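Local coordinates for protein levansucrase (Bacillus megaterium, PDB 3OM4) that belongs to the levansucrase/invertase family and folds as a single-chain, five-bladed beta-propeller, at residues G14-T19 with T367-P372; V78-G83 with K107-K112; H82-V87 with N186-D191. The protein carries 1 engineered substitution. One frame throughout, in Å; residues are numbered along the deposited sequence.

Contact 1 of 3, residues G14-T19 with T367-P372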
loop_
_atom_site.group_PDB
_atom_site.type_symbol
_atom_site.label_atom_id
_atom_site.label_comp_id
_atom_site.label_asym_id
_atom_site.label_seq_id
_atom_site.Cartn_x
_atom_site.Cartn_y
_atom_site.Cartn_z
ATOM N N GLY A 14 23.591 3.465 0.833
ATOM C CA GLY A 14 23.185 4.867 0.775
ATOM C C GLY A 14 21.692 5.079 0.938
ATOM O O GLY A 14 21.160 6.112 0.522
ATOM N N ILE A 15 21.020 4.097 1.539
ATOM C CA ILE A 15 19.568 4.138 1.737
ATOM C C ILE A 15 19.190 3.758 3.171
ATOM O O ILE A 15 20.015 3.239 3.925
ATOM C CB ILE A 15 18.800 3.268 0.687
ATOM C CG1 ILE A 15 19.138 1.776 0.835
ATOM C CG2 ILE A 15 19.068 3.769 -0.735
ATOM C CD1 ILE A 15 18.772 0.918 -0.378
ATOM N N SER A 16 17.946 4.035 3.548
ATOM C CA SER A 16 17.476 3.758 4.903
ATOM C C SER A 16 17.023 2.312 5.061
ATOM O O SER A 16 16.770 1.615 4.074
ATOM C CB SER A 16 16.353 4.724 5.285
ATOM O OG SER A 16 16.841 6.052 5.291
ATOM N N HIS A 17 16.928 1.856 6.306
ATOM C CA HIS A 17 16.554 0.473 6.567
ATOM C C HIS A 17 15.653 0.327 7.775
ATOM O O HIS A 17 15.825 1.012 8.785
ATOM C CB HIS A 17 17.801 -0.402 6.725
ATOM C CG HIS A 17 18.729 -0.327 5.555
ATOM N ND1 HIS A 17 18.487 -0.991 4.373
ATOM C CD2 HIS A 17 19.880 0.362 5.374
ATOM C CE1 HIS A 17 19.456 -0.724 3.515
ATOM N NE2 HIS A 17 20.316 0.092 4.099
ATOM N N ILE A 18 14.678 -0.563 7.635
ATOM C CA ILE A 18 13.854 -1.008 8.741
ATOM C C ILE A 18 14.655 -2.109 9.426
ATOM O O ILE A 18 14.821 -3.202 8.880
ATOM C CB ILE A 18 12.483 -1.514 8.239
ATOM C CG1 ILE A 18 11.751 -0.372 7.522
ATOM C CG2 ILE A 18 11.653 -2.078 9.395
ATOM C CD1 ILE A 18 10.507 -0.781 6.750
ATOM N N THR A 19 15.188 -1.798 10.605
ATOM C CA THR A 19 16.183 -2.663 11.236
ATOM C C THR A 19 15.588 -3.698 12.179
ATOM O O THR A 19 14.522 -3.489 12.768
ATOM C CB THR A 19 17.269 -1.848 11.990
ATOM O OG1 THR A 19 16.675 -1.144 13.088
ATOM C CG2 THR A 19 17.946 -0.854 11.055
ATOM N N THR A 367 14.255 12.337 -0.543
ATOM C CA THR A 367 15.164 11.208 -0.759
ATOM C C THR A 367 16.225 11.087 0.337
ATOM O O THR A 367 17.182 10.316 0.208
ATOM C CB THR A 367 15.858 11.286 -2.144
ATOM O OG1 THR A 367 16.655 12.475 -2.225
ATOM C CG2 THR A 367 14.826 11.289 -3.267
ATOM N N GLY A 368 16.044 11.840 1.420
ATOM C CA GLY A 368 16.990 11.827 2.536
ATOM C C GLY A 368 16.862 10.602 3.422
ATOM O O GLY A 368 16.151 9.648 3.086
ATOM N N LYS A 369 17.559 10.636 4.556
ATOM C CA LYS A 369 17.547 9.538 5.520
ATOM C C LYS A 369 16.220 9.501 6.267
ATOM O O LYS A 369 15.809 10.501 6.858
ATOM C CB LYS A 369 18.696 9.687 6.523
ATOM C CG LYS A 369 20.097 9.762 5.910
ATOM C CD LYS A 369 20.768 8.391 5.798
ATOM C CE LYS A 369 20.489 7.712 4.463
ATOM N NZ LYS A 369 21.485 6.639 4.178
ATOM N N TYR A 370 15.553 8.349 6.230
ATOM C CA TYR A 370 14.290 8.161 6.940
ATOM C C TYR A 370 14.510 7.519 8.298
ATOM O O TYR A 370 15.105 6.442 8.400
ATOM C CB TYR A 370 13.298 7.345 6.101
ATOM C CG TYR A 370 12.626 8.191 5.056
ATOM C CD1 TYR A 370 13.206 8.368 3.802
ATOM C CD2 TYR A 370 11.431 8.850 5.334
ATOM C CE1 TYR A 370 12.599 9.171 2.839
ATOM C CE2 TYR A 370 10.817 9.657 4.385
ATOM C CZ TYR A 370 11.406 9.811 3.142
ATOM O OH TYR A 370 10.801 10.610 2.203
ATOM N N LYS A 371 14.028 8.199 9.333
ATOM C CA LYS A 371 14.167 7.740 10.708
ATOM C C LYS A 371 12.822 7.246 11.234
ATOM O O LYS A 371 11.780 7.795 10.870
ATOM C CB LYS A 371 14.715 8.862 11.595
ATOM C CG LYS A 371 16.144 9.290 11.249
ATOM C CD LYS A 371 16.913 9.776 12.476
ATOM C CE LYS A 371 16.362 11.088 13.028
ATOM N NZ LYS A 371 17.272 11.683 14.051
ATOM N N PRO A 372 12.840 6.209 12.094
ATOM C CA PRO A 372 11.594 5.591 12.565
ATOM C C PRO A 372 10.752 6.480 13.483
ATOM O O PRO A 372 11.279 7.094 14.419
ATOM C CB PRO A 372 12.075 4.345 13.318
ATOM C CG PRO A 372 13.496 4.630 13.682
ATOM C CD PRO A 372 14.036 5.505 12.599
HETATM O O HOH W 1 16.506 7.134 2.060
#

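Contact 2 of 3, residues V78-G83 with K107-K112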
loop_
_atom_site.group_PDB
_atom_site.type_symbol
_atom_site.label_atom_id
_atom_site.label_comp_id
_atom_site.label_asym_id
_atom_site.label_seq_id
_atom_site.Cartn_x
_atom_site.Cartn_y
_atom_site.Cartn_z
ATOM N N VAL A 78 -7.261 15.304 -0.088
ATOM C CA VAL A 78 -8.357 14.718 -0.859
ATOM C C VAL A 78 -8.903 15.723 -1.862
ATOM O O VAL A 78 -9.270 16.840 -1.499
ATOM C CB VAL A 78 -9.495 14.197 0.048
ATOM C CG1 VAL A 78 -10.659 13.661 -0.783
ATOM C CG2 VAL A 78 -8.978 13.111 0.971
ATOM N N ALA A 79 -8.939 15.309 -3.125
ATOM C CA ALA A 79 -9.408 16.154 -4.214
ATOM C C ALA A 79 -10.922 16.320 -4.183
ATOM O O ALA A 79 -11.644 15.480 -3.640
ATOM C CB ALA A 79 -8.966 15.573 -5.556
ATOM N N THR A 80 -11.391 17.427 -4.753
ATOM C CA THR A 80 -12.808 17.620 -5.013
ATOM C C THR A 80 -12.980 17.712 -6.519
ATOM O O THR A 80 -12.394 18.583 -7.173
ATOM C CB THR A 80 -13.369 18.886 -4.338
ATOM O OG1 THR A 80 -12.817 19.018 -3.022
ATOM C CG2 THR A 80 -14.890 18.807 -4.240
ATOM N N TYR A 81 -13.767 16.793 -7.063
ATOM C CA TYR A 81 -13.996 16.731 -8.496
ATOM C C TYR A 81 -15.449 17.067 -8.788
ATOM O O TYR A 81 -16.343 16.251 -8.548
ATOM C CB TYR A 81 -13.641 15.345 -9.037
ATOM C CG TYR A 81 -13.753 15.236 -10.540
ATOM C CD1 TYR A 81 -12.768 15.771 -11.368
ATOM C CD2 TYR A 81 -14.842 14.601 -11.134
ATOM C CE1 TYR A 81 -12.863 15.676 -12.748
ATOM C CE2 TYR A 81 -14.949 14.502 -12.515
ATOM C CZ TYR A 81 -13.956 15.043 -13.314
ATOM O OH TYR A 81 -14.049 14.950 -14.683
ATOM N N HIS A 82 -15.675 18.278 -9.293
ATOM C CA HIS A 82 -17.024 18.763 -9.596
ATOM C C HIS A 82 -17.984 18.535 -8.424
ATOM O O HIS A 82 -19.106 18.061 -8.608
ATOM C CB HIS A 82 -17.549 18.121 -10.893
ATOM C CG HIS A 82 -16.826 18.592 -12.118
ATOM N ND1 HIS A 82 -15.894 17.818 -12.784
ATOM C CD2 HIS A 82 -16.883 19.771 -12.786
ATOM C CE1 HIS A 82 -15.418 18.496 -13.816
ATOM N NE2 HIS A 82 -16.000 19.685 -13.839
ATOM N N GLY A 83 -17.518 18.866 -7.219
ATOM C CA GLY A 83 -18.306 18.719 -5.994
ATOM C C GLY A 83 -18.305 17.333 -5.370
ATOM O O GLY A 83 -18.998 17.098 -4.377
ATOM N N LYS A 107 -18.958 10.391 -3.927
ATOM C CA LYS A 107 -19.853 10.906 -2.896
ATOM C C LYS A 107 -19.838 12.428 -2.935
ATOM O O LYS A 107 -18.775 13.039 -3.055
ATOM C CB LYS A 107 -19.400 10.398 -1.518
ATOM C CG LYS A 107 -20.148 10.973 -0.315
ATOM C CD LYS A 107 -19.523 10.546 1.024
ATOM C CE LYS A 107 -18.154 11.192 1.288
ATOM N NZ LYS A 107 -18.193 12.678 1.409
ATOM N N LYS A 108 -21.023 13.031 -2.848
ATOM C CA LYS A 108 -21.137 14.477 -2.678
ATOM C C LYS A 108 -20.251 14.898 -1.510
ATOM O O LYS A 108 -20.321 14.307 -0.431
ATOM C CB LYS A 108 -22.594 14.878 -2.424
ATOM C CG LYS A 108 -23.525 14.695 -3.619
ATOM C CD LYS A 108 -23.393 15.843 -4.612
ATOM C CE LYS A 108 -24.321 15.658 -5.802
ATOM N NZ LYS A 108 -24.008 16.634 -6.886
ATOM N N ALA A 109 -19.409 15.904 -1.738
ATOM C CA ALA A 109 -18.381 16.313 -0.773
ATOM C C ALA A 109 -18.898 16.482 0.658
ATOM O O ALA A 109 -18.179 16.189 1.617
ATOM C CB ALA A 109 -17.683 17.588 -1.245
ATOM N N GLY A 110 -20.146 16.935 0.786
ATOM C CA GLY A 110 -20.763 17.209 2.087
ATOM C C GLY A 110 -21.603 16.089 2.682
ATOM O O GLY A 110 -22.035 16.181 3.835
ATOM N N ASP A 111 -21.853 15.040 1.901
ATOM C CA ASP A 111 -22.514 13.840 2.416
ATOM C C ASP A 111 -21.540 13.054 3.290
ATOM O O ASP A 111 -20.326 13.120 3.086
ATOM C CB ASP A 111 -23.045 12.972 1.273
ATOM C CG ASP A 111 -24.378 13.463 0.725
ATOM O OD1 ASP A 111 -25.051 14.289 1.383
ATOM O OD2 ASP A 111 -24.762 13.010 -0.375
ATOM N N LYS A 112 -22.069 12.317 4.266
ATOM C CA LYS A 112 -21.220 11.660 5.266
ATOM C C LYS A 112 -21.391 10.145 5.370
ATOM O O LYS A 112 -20.422 9.430 5.625
ATOM C CB LYS A 112 -21.411 12.307 6.650
ATOM C CG LYS A 112 -21.111 13.815 6.716
ATOM C CD LYS A 112 -19.711 14.177 6.197
ATOM C CE LYS A 112 -18.604 13.809 7.182
ATOM N NZ LYS A 112 -18.527 14.760 8.330
#

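Contact 3 of 3, residues H82-V87 with N186-D191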
loop_
_atom_site.group_PDB
_atom_site.type_symbol
_atom_site.label_atom_id
_atom_site.label_comp_id
_atom_site.label_asym_id
_atom_site.label_seq_id
_atom_site.Cartn_x
_atom_site.Cartn_y
_atom_site.Cartn_z
ATOM N N HIS A 82 -15.675 18.278 -9.293
ATOM C CA HIS A 82 -17.024 18.763 -9.596
ATOM C C HIS A 82 -17.984 18.535 -8.424
ATOM O O HIS A 82 -19.106 18.061 -8.608
ATOM C CB HIS A 82 -17.549 18.121 -10.893
ATOM C CG HIS A 82 -16.826 18.592 -12.118
ATOM N ND1 HIS A 82 -15.894 17.818 -12.784
ATOM C CD2 HIS A 82 -16.883 19.771 -12.786
ATOM C CE1 HIS A 82 -15.418 18.496 -13.816
ATOM N NE2 HIS A 82 -16.000 19.685 -13.839
ATOM N N GLY A 83 -17.518 18.866 -7.219
ATOM C CA GLY A 83 -18.306 18.719 -5.994
ATOM C C GLY A 83 -18.305 17.333 -5.370
ATOM O O GLY A 83 -18.998 17.098 -4.377
ATOM N N TYR A 84 -17.531 16.416 -5.948
ATOM C CA TYR A 84 -17.500 15.029 -5.486
ATOM C C TYR A 84 -16.155 14.636 -4.898
ATOM O O TYR A 84 -15.109 15.096 -5.355
ATOM C CB TYR A 84 -17.819 14.069 -6.637
ATOM C CG TYR A 84 -19.213 14.195 -7.198
ATOM C CD1 TYR A 84 -20.291 13.561 -6.584
ATOM C CD2 TYR A 84 -19.453 14.937 -8.352
ATOM C CE1 TYR A 84 -21.576 13.671 -7.099
ATOM C CE2 TYR A 84 -20.736 15.053 -8.876
ATOM C CZ TYR A 84 -21.789 14.417 -8.244
ATOM O OH TYR A 84 -23.060 14.526 -8.759
ATOM N N GLN A 85 -16.195 13.778 -3.883
ATOM C CA GLN A 85 -15.012 13.038 -3.470
ATOM C C GLN A 85 -15.030 11.706 -4.217
ATOM O O GLN A 85 -16.091 11.104 -4.397
ATOM C CB GLN A 85 -14.995 12.831 -1.954
ATOM C CG GLN A 85 -14.634 14.091 -1.168
ATOM C CD GLN A 85 -14.653 13.889 0.340
ATOM O OE1 GLN A 85 -15.257 12.946 0.849
ATOM N NE2 GLN A 85 -13.991 14.786 1.062
ATOM N N ILE A 86 -13.860 11.274 -4.681
ATOM C CA ILE A 86 -13.741 10.035 -5.446
ATOM C C ILE A 86 -12.810 9.051 -4.740
ATOM O O ILE A 86 -11.734 9.432 -4.267
ATOM C CB ILE A 86 -13.265 10.300 -6.903
ATOM C CG1 ILE A 86 -14.389 10.961 -7.715
ATOM C CG2 ILE A 86 -12.814 9.002 -7.587
ATOM C CD1 ILE A 86 -13.973 11.463 -9.094
ATOM N N VAL A 87 -13.249 7.796 -4.664
ATOM C CA VAL A 87 -12.450 6.707 -4.107
ATOM C C VAL A 87 -12.362 5.561 -5.110
ATOM O O VAL A 87 -13.384 5.036 -5.563
ATOM C CB VAL A 87 -13.028 6.200 -2.758
ATOM C CG1 VAL A 87 -12.402 4.868 -2.352
ATOM C CG2 VAL A 87 -12.798 7.220 -1.672
ATOM N N ASN A 186 -26.612 14.539 -10.137
ATOM C CA ASN A 186 -26.244 13.661 -9.021
ATOM C C ASN A 186 -25.461 12.394 -9.402
ATOM O O ASN A 186 -25.275 11.504 -8.567
ATOM C CB ASN A 186 -27.484 13.303 -8.184
ATOM C CG ASN A 186 -28.532 12.537 -8.979
ATOM O OD1 ASN A 186 -28.321 11.385 -9.366
ATOM N ND2 ASN A 186 -29.677 13.170 -9.210
ATOM N N THR A 187 -25.000 12.324 -10.649
ATOM C CA THR A 187 -24.304 11.138 -11.152
ATOM C C THR A 187 -22.966 11.484 -11.811
ATOM O O THR A 187 -22.849 12.479 -12.529
ATOM C CB THR A 187 -25.188 10.347 -12.156
ATOM O OG1 THR A 187 -26.499 10.167 -11.609
ATOM C CG2 THR A 187 -24.590 8.973 -12.469
ATOM N N LEU A 188 -21.960 10.657 -11.535
ATOM C CA LEU A 188 -20.705 10.665 -12.276
ATOM C C LEU A 188 -20.632 9.395 -13.113
ATOM O O LEU A 188 -21.071 8.331 -12.677
ATOM C CB LEU A 188 -19.505 10.724 -11.328
ATOM C CG LEU A 188 -19.134 12.034 -10.631
ATOM C CD1 LEU A 188 -17.985 11.784 -9.672
ATOM C CD2 LEU A 188 -18.752 13.128 -11.625
ATOM N N LYS A 189 -20.072 9.513 -14.312
ATOM C CA LYS A 189 -19.947 8.381 -15.222
ATOM C C LYS A 189 -18.499 8.220 -15.672
ATOM O O LYS A 189 -17.819 9.206 -15.952
ATOM C CB LYS A 189 -20.850 8.588 -16.444
ATOM C CG LYS A 189 -20.814 7.455 -17.469
ATOM C CD LYS A 189 -21.491 7.866 -18.765
ATOM C CE LYS A 189 -21.339 6.793 -19.833
ATOM N NZ LYS A 189 -22.022 7.174 -21.100
ATOM N N VAL A 190 -18.032 6.976 -15.724
ATOM C CA VAL A 190 -16.772 6.669 -16.386
ATOM C C VAL A 190 -17.073 6.487 -17.872
ATOM O O VAL A 190 -17.773 5.551 -18.263
ATOM C CB VAL A 190 -16.088 5.409 -15.799
ATOM C CG1 VAL A 190 -14.875 5.011 -16.639
ATOM C CG2 VAL A 190 -15.672 5.653 -14.352
ATOM N N ASP A 191 -16.564 7.408 -18.685
ATOM C CA ASP A 191 -16.759 7.368 -20.134
ATOM C C ASP A 191 -15.856 6.329 -20.782
ATOM O O ASP A 191 -16.261 5.624 -21.709
ATOM C CB ASP A 191 -16.468 8.737 -20.743
ATOM C CG ASP A 191 -17.377 9.826 -20.211
ATOM O OD1 ASP A 191 -18.400 9.510 -19.560
ATOM O OD2 ASP A 191 -17.067 11.006 -20.458
HETATM O O HOH W 2 -23.234 15.123 -11.291
#

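Contact 1 of 3, residues G14-T19 with T367-P372
Ser-16 holds OG anti to its own carbonyl carbon (chi1 -63°). This aims the hydroxyl at the backbone of Tyr-370. Lys-369 bends at its second and third torsions (chi2 -92°, chi3 91°), which carries its ammonium group back over the 14-19 segment. The one direct hydrogen bond runs from Tyr-370 N to Ser-16 OG, at 2.8 Å and nearly straight. CB of Tyr-370 packs beside the same hydroxyl, 3.9 Å from Ser-16 OG. Lys-369 NZ lies 3.6 Å from Gly-14 C and leans on the peptide between Gly-14 and Ile-15 without bonding to it. A water lies 2.7 Å from Gly-368 O, to which it probably donates, and makes a long, weak bond to Ser-16 OG. It sits at the edge of the Tyr-370 ring, in the ring plane. The ring extends off to the other side, and Tyr-370 OH bonds to Leu-366 O. Strand 16-17 is one edge strand of a five-stranded sheet, parallel to strand 306-315. Strand 371-382 is one edge strand of a four-stranded antiparallel sheet, next to strand 356-363. The contact joins edge strands of two different sheets, and the Tyr-370 ring packs on strands 334-342 and 356-363.

Contact 2 of 3, residues V78-G83 with K107-K112
The methyl of Ala-109 points at the backbone of Gly-83, with Ala-109 CB 3.4 Å from Gly-83 O. The same oxygen accepts a hydrogen bond from Ala-109 N at 2.9 Å, the donor tilted 19° from the carbonyl plane. Gly-83 has a left-handed backbone (phi 83°), readily adopted by glycine. Thr-80 meets the other segment methyl to methyl, its CG2 4.3 Å from Ala-109 CB. Lys-107 starts away from the 78-83 segment. Its chain then folds over the type I turn from Lys-108 to Asp-111. Lys-107 NZ donates to Asp-111 O at 2.7 Å and, more loosely, to Lys-108 O at 3.3 Å. Asp-111 N closes the turn on Lys-108 O from the opposite face of that carbonyl. Gln-85 OE1 also takes a bond from Lys-107 NZ, so three oxygens fix this ammonium group. Within 78-83, ND1 of His-82 lies over the centre of the Tyr-81 ring. Backbone pairing of Gln-85 with Lys-107 continues the ladder beyond the Gly-83 bond. The contact therefore lies at the end of the antiparallel pair 84-92 and 101-108, while Tyr-81 reaches strands 142-150 and 170-184.

Contact 3 of 3, residues H82-V87 with N186-D191
Tyr-84 and Leu-188 bury most of the surface here. Both point across the gap, and the two side chains run antiparallel alongside each other. Leu-188 CG sits over one face of the Tyr-84 ring, 3.9 Å from the centroid and 20° off the normal. This is a CH-pi contact, displaced from the ring centre. Leu-188 CD1 lies over the base of the ring, 3.7 Å from Tyr-84 CG. Tyr-84 has its ring beside the backbone N (chi1 -65°), which sends the hydroxyl across to the start of the other segment. There Tyr-84 OH is 3.3 Å from Asn-186 C, with no direct hydrogen bond between the segments. One water spans the gap instead, 2.6 Å from Tyr-84 OH and donating to Thr-187 O at 2.9 Å. The two strands are not paired. Their axes pass 10.1 Å apart at 40°. Strand 84-92 lies among strands 60-72 to 118-122, and strand 187-200 among 142-150 to 187-200. These sets are consistent with neighbouring four-stranded blades of the beta-propeller, meeting here through side chains. Ile-86 adds its CD1, 4.1 Å from Leu-188 CD1. The Tyr-84 hydroxyl is also bound by Lys-108 NZ. Tyr-106 of strand 101-108 sets its ring edge-to-face with Tyr-84, and its hydroxyl is hydrogen-bonded to Leu-188 N.

Contacts 2 and 3 are neighbours, with centres 8 Å apart. They share His-82 and Gly-83. Contact 2 includes the end of strand 101-108, contact 3 the start of its antiparallel partner 84-92. Between them, Tyr-81 CD2 packs 3.8 Å from Ile-86 CD1. Contact 2 lies at one end of this strand pair, and contact 3 packs strand 84-92 against strand 187-200. Contact 1 lies far off, its centre 36 Å from that of contact 2 and 39 Å from that of contact 3. It is on the opposite side of the chain's centre from contact 3. Along the chain, its segments enclose both others, so it ties an early segment to a late one within the family fold.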